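Local coordinates for HAT1-interacting factor 1 (PDB 4NQ0), which chaperones histones H3 and H4 in the nuclear HAT-B complex, also binds H2A-H2B dimers, and takes part in chromatin assembly and telomere silencing, at residues Ile280-Arg291 against Arg304-His315. Residues are numbered along the deposited sequence; the frame is centred on the assembly and turned at random.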
# COMPACT_ATOMS: atom_id res chain seq x y z
N ILE A 280 -9.32 -8.39 5.91
CA ILE A 280 -9.75 -9.45 5.00
C ILE A 280 -9.21 -9.21 3.60
O ILE A 280 -8.71 -10.13 2.95
CB ILE A 280 -11.30 -9.56 4.92
CG1 ILE A 280 -11.92 -9.97 6.27
CG2 ILE A 280 -11.72 -10.55 3.84
CD1 ILE A 280 -11.48 -11.30 6.75
N GLN A 281 -9.31 -7.98 3.14
CA GLN A 281 -8.76 -7.61 1.84
C GLN A 281 -7.26 -7.91 1.72
O GLN A 281 -6.81 -8.47 0.72
CB GLN A 281 -9.02 -6.12 1.56
CG GLN A 281 -8.35 -5.62 0.29
CD GLN A 281 -8.62 -4.17 0.01
OE1 GLN A 281 -8.58 -3.32 0.91
NE2 GLN A 281 -8.85 -3.86 -1.26
N ALA A 282 -6.49 -7.53 2.74
CA ALA A 282 -5.04 -7.76 2.76
C ALA A 282 -4.68 -9.26 2.78
O ALA A 282 -3.75 -9.70 2.08
CB ALA A 282 -4.42 -7.06 3.96
N GLU A 283 -5.42 -10.04 3.57
CA GLU A 283 -5.24 -11.50 3.57
C GLU A 283 -5.46 -12.08 2.19
O GLU A 283 -4.69 -12.93 1.76
CB GLU A 283 -6.19 -12.19 4.54
CG GLU A 283 -5.96 -11.84 6.01
CD GLU A 283 -4.89 -12.67 6.68
OE1 GLU A 283 -4.11 -13.36 5.97
OE2 GLU A 283 -4.84 -12.62 7.94
N PHE A 284 -6.49 -11.63 1.49
CA PHE A 284 -6.76 -12.16 0.14
C PHE A 284 -5.68 -11.75 -0.85
O PHE A 284 -5.25 -12.56 -1.70
CB PHE A 284 -8.13 -11.73 -0.37
CG PHE A 284 -8.36 -12.05 -1.83
CD1 PHE A 284 -8.62 -13.35 -2.23
CD2 PHE A 284 -8.28 -11.05 -2.78
CE1 PHE A 284 -8.80 -13.65 -3.58
CE2 PHE A 284 -8.47 -11.34 -4.13
CZ PHE A 284 -8.73 -12.65 -4.53
N LEU A 285 -5.23 -10.50 -0.77
CA LEU A 285 -4.21 -10.01 -1.71
C LEU A 285 -2.89 -10.77 -1.55
O LEU A 285 -2.22 -11.07 -2.53
CB LEU A 285 -4.00 -8.50 -1.55
CG LEU A 285 -5.16 -7.61 -2.01
CD1 LEU A 285 -4.96 -6.16 -1.52
CD2 LEU A 285 -5.36 -7.64 -3.52
N VAL A 286 -2.54 -11.10 -0.31
CA VAL A 286 -1.41 -11.98 -0.02
C VAL A 286 -1.51 -13.29 -0.80
O VAL A 286 -0.57 -13.68 -1.49
CB VAL A 286 -1.30 -12.27 1.49
CG1 VAL A 286 -0.40 -13.50 1.76
CG2 VAL A 286 -0.79 -11.03 2.24
N CYS A 287 -2.67 -13.95 -0.71
CA CYS A 287 -2.91 -15.21 -1.40
C CYS A 287 -2.88 -15.08 -2.92
O CYS A 287 -2.35 -15.96 -3.61
CB CYS A 287 -4.25 -15.82 -0.96
SG CYS A 287 -4.25 -16.24 0.79
N ASP A 288 -3.45 -14.00 -3.43
CA ASP A 288 -3.50 -13.77 -4.86
C ASP A 288 -2.10 -13.57 -5.44
O ASP A 288 -1.81 -14.06 -6.52
CB ASP A 288 -4.39 -12.58 -5.21
CG ASP A 288 -4.99 -12.71 -6.61
OD1 ASP A 288 -5.83 -13.61 -6.80
OD2 ASP A 288 -4.61 -11.92 -7.50
N ALA A 289 -1.24 -12.85 -4.73
CA ALA A 289 0.15 -12.69 -5.15
C ALA A 289 0.92 -13.99 -4.95
O ALA A 289 1.71 -14.37 -5.81
CB ALA A 289 0.80 -11.56 -4.37
N LEU A 290 0.67 -14.66 -3.84
CA LEU A 290 1.33 -15.92 -3.49
C LEU A 290 1.18 -17.01 -4.54
O LEU A 290 2.08 -17.83 -4.71
CB LEU A 290 0.78 -16.43 -2.15
CG LEU A 290 1.54 -17.46 -1.32
CD1 LEU A 290 3.02 -17.15 -1.22
CD2 LEU A 290 0.90 -17.53 0.08
N ARG A 291 0.07 -17.03 -5.28
CA ARG A 291 -0.08 -18.05 -6.33
C ARG A 291 0.96 -17.91 -7.44
O ARG A 291 1.31 -18.90 -8.07
CB ARG A 291 -1.50 -18.09 -6.88
CG ARG A 291 -1.93 -16.87 -7.63
CD ARG A 291 -3.46 -16.70 -7.60
NE ARG A 291 -4.08 -17.50 -8.65
CZ ARG A 291 -4.77 -17.02 -9.69
NH1 ARG A 291 -4.98 -15.71 -9.83
NH2 ARG A 291 -5.27 -17.86 -10.58
N ARG A 304 -0.89 -20.99 4.13
CA ARG A 304 -1.40 -19.61 4.10
C ARG A 304 -2.77 -19.55 3.44
O ARG A 304 -3.66 -18.84 3.92
CB ARG A 304 -0.44 -18.65 3.37
CG ARG A 304 -0.82 -17.18 3.50
CD ARG A 304 -0.37 -16.62 4.85
NE ARG A 304 -0.99 -15.33 5.18
CZ ARG A 304 -0.61 -14.53 6.17
NH1 ARG A 304 0.44 -14.82 6.93
NH2 ARG A 304 -1.28 -13.39 6.39
N PHE A 305 -2.95 -20.28 2.34
CA PHE A 305 -4.26 -20.34 1.70
C PHE A 305 -5.34 -20.84 2.67
O PHE A 305 -6.43 -20.27 2.74
CB PHE A 305 -4.25 -21.25 0.47
CG PHE A 305 -3.38 -20.78 -0.66
CD1 PHE A 305 -3.13 -19.44 -0.87
CD2 PHE A 305 -2.83 -21.69 -1.54
CE1 PHE A 305 -2.34 -19.02 -1.89
CE2 PHE A 305 -2.03 -21.28 -2.58
CZ PHE A 305 -1.79 -19.93 -2.76
N LYS A 306 -5.05 -21.89 3.42
CA LYS A 306 -6.03 -22.47 4.33
C LYS A 306 -6.34 -21.52 5.48
O LYS A 306 -7.47 -21.47 5.97
CB LYS A 306 -5.55 -23.81 4.87
CG LYS A 306 -5.65 -24.92 3.84
CD LYS A 306 -4.88 -26.15 4.28
CE LYS A 306 -5.02 -27.28 3.28
NZ LYS A 306 -4.04 -28.37 3.55
N HIS A 307 -5.33 -20.80 5.93
CA HIS A 307 -5.53 -19.77 6.93
C HIS A 307 -6.51 -18.70 6.43
O HIS A 307 -7.41 -18.29 7.15
CB HIS A 307 -4.18 -19.14 7.28
CG HIS A 307 -4.30 -17.82 7.98
ND1 HIS A 307 -4.52 -17.71 9.34
CD2 HIS A 307 -4.23 -16.56 7.51
CE1 HIS A 307 -4.58 -16.44 9.67
NE2 HIS A 307 -4.41 -15.71 8.58
N ALA A 308 -6.33 -18.26 5.19
CA ALA A 308 -7.14 -17.20 4.62
C ALA A 308 -8.57 -17.71 4.37
O ALA A 308 -9.53 -17.00 4.64
CB ALA A 308 -6.50 -16.66 3.33
N LYS A 309 -8.68 -18.94 3.86
CA LYS A 309 -9.98 -19.60 3.68
C LYS A 309 -10.80 -19.65 4.98
O LYS A 309 -11.96 -19.28 5.00
CB LYS A 309 -9.79 -21.00 3.13
CG LYS A 309 -11.05 -21.84 3.02
CD LYS A 309 -10.74 -23.20 2.40
CE LYS A 309 -11.96 -24.11 2.42
NZ LYS A 309 -11.68 -25.42 1.79
N ALA A 310 -10.16 -20.06 6.07
CA ALA A 310 -10.83 -20.14 7.37
C ALA A 310 -11.31 -18.78 7.82
O ALA A 310 -12.42 -18.64 8.31
CB ALA A 310 -9.89 -20.73 8.43
N LEU A 311 -10.45 -17.78 7.64
CA LEU A 311 -10.78 -16.42 8.02
C LEU A 311 -11.99 -15.88 7.25
O LEU A 311 -12.89 -15.29 7.85
CB LEU A 311 -9.59 -15.51 7.79
CG LEU A 311 -9.81 -14.08 8.27
CD1 LEU A 311 -10.10 -14.07 9.78
CD2 LEU A 311 -8.60 -13.23 7.93
N LEU A 312 -12.00 -16.09 5.93
CA LEU A 312 -13.08 -15.61 5.08
C LEU A 312 -14.37 -16.39 5.31
O LEU A 312 -15.46 -15.81 5.28
CB LEU A 312 -12.71 -15.69 3.59
CG LEU A 312 -12.08 -14.41 3.02
CD1 LEU A 312 -11.09 -14.75 1.90
CD2 LEU A 312 -13.17 -13.47 2.50
N GLU A 313 -14.24 -17.70 5.55
CA GLU A 313 -15.39 -18.51 5.90
C GLU A 313 -16.04 -17.95 7.16
O GLU A 313 -17.25 -17.77 7.20
CB GLU A 313 -15.01 -19.98 6.08
CG GLU A 313 -14.84 -20.73 4.75
CD GLU A 313 -14.33 -22.16 4.93
OE1 GLU A 313 -13.79 -22.48 6.01
OE2 GLU A 313 -14.48 -22.96 3.98
N LYS A 314 -15.23 -17.65 8.17
CA LYS A 314 -15.75 -17.11 9.43
C LYS A 314 -16.43 -15.77 9.24
O LYS A 314 -17.47 -15.50 9.83
CB LYS A 314 -14.61 -16.96 10.45
CG LYS A 314 -15.08 -16.78 11.89
CD LYS A 314 -14.04 -16.04 12.73
N HIS A 315 -15.84 -14.92 8.40
CA HIS A 315 -16.40 -13.62 8.07
C HIS A 315 -17.78 -13.75 7.39
O HIS A 315 -18.69 -12.96 7.65
CB HIS A 315 -15.43 -12.85 7.17
CG HIS A 315 -15.85 -11.45 6.88
ND1 HIS A 315 -16.08 -10.53 7.88
CD2 HIS A 315 -16.08 -10.81 5.71
CE1 HIS A 315 -16.44 -9.38 7.33
NE2 HIS A 315 -16.44 -9.52 6.02
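Arg-304 reaches across to Glu-283 with its NH2, 2.9 Å from OE1 in a salt bridge that is also a bent hydrogen bond (134°), NH2 approaching OE1 from above the plane of the carboxylate. A kink at chi2 (79°) turns the arginine chain past Val-286 CG1, while Leu-290 CD2 lies 3.7 Å from Arg-304 CB; NH1 is taken by the carbonyl of Leu-170. One residue on, Phe-305 points its ring edge at Cys-287, with CE1 3.5 Å from the carbonyl O and SG beside the same rim. His-307 donates from NE2 to Glu-283 OE2 at 3.2 Å, nearly straight and close to its own ring plane, and its ring stacks on Phe-173. With both carboxylate oxygens so engaged, a leucine in place of Glu-283 would probably leave the buried Arg-304 guanidinium without its countercharge and His-307 freer to turn. At Ala-308 the methyl sits 3.4 Å from Cys-287 SG. These are neighbouring antiparallel helices of the TPR-type helical array, within the region that binds H2A-H2B; the axes of 280-290 and 304-315 approach to 9.8 Å, their N-to-C directions 149° apart. Leu-311 then lays CD2 against Glu-283 CG and CG against Ile-280 CD1, whereas Leu-312 CD2 meets the other branch, Ile-280 CG2, at 3.5 Å, and the same side chain also packs on Ile-333 of helix 323-344. His-315 ends the run, Ile-280 CG1 lying over one face of its imidazole, off toward the rim.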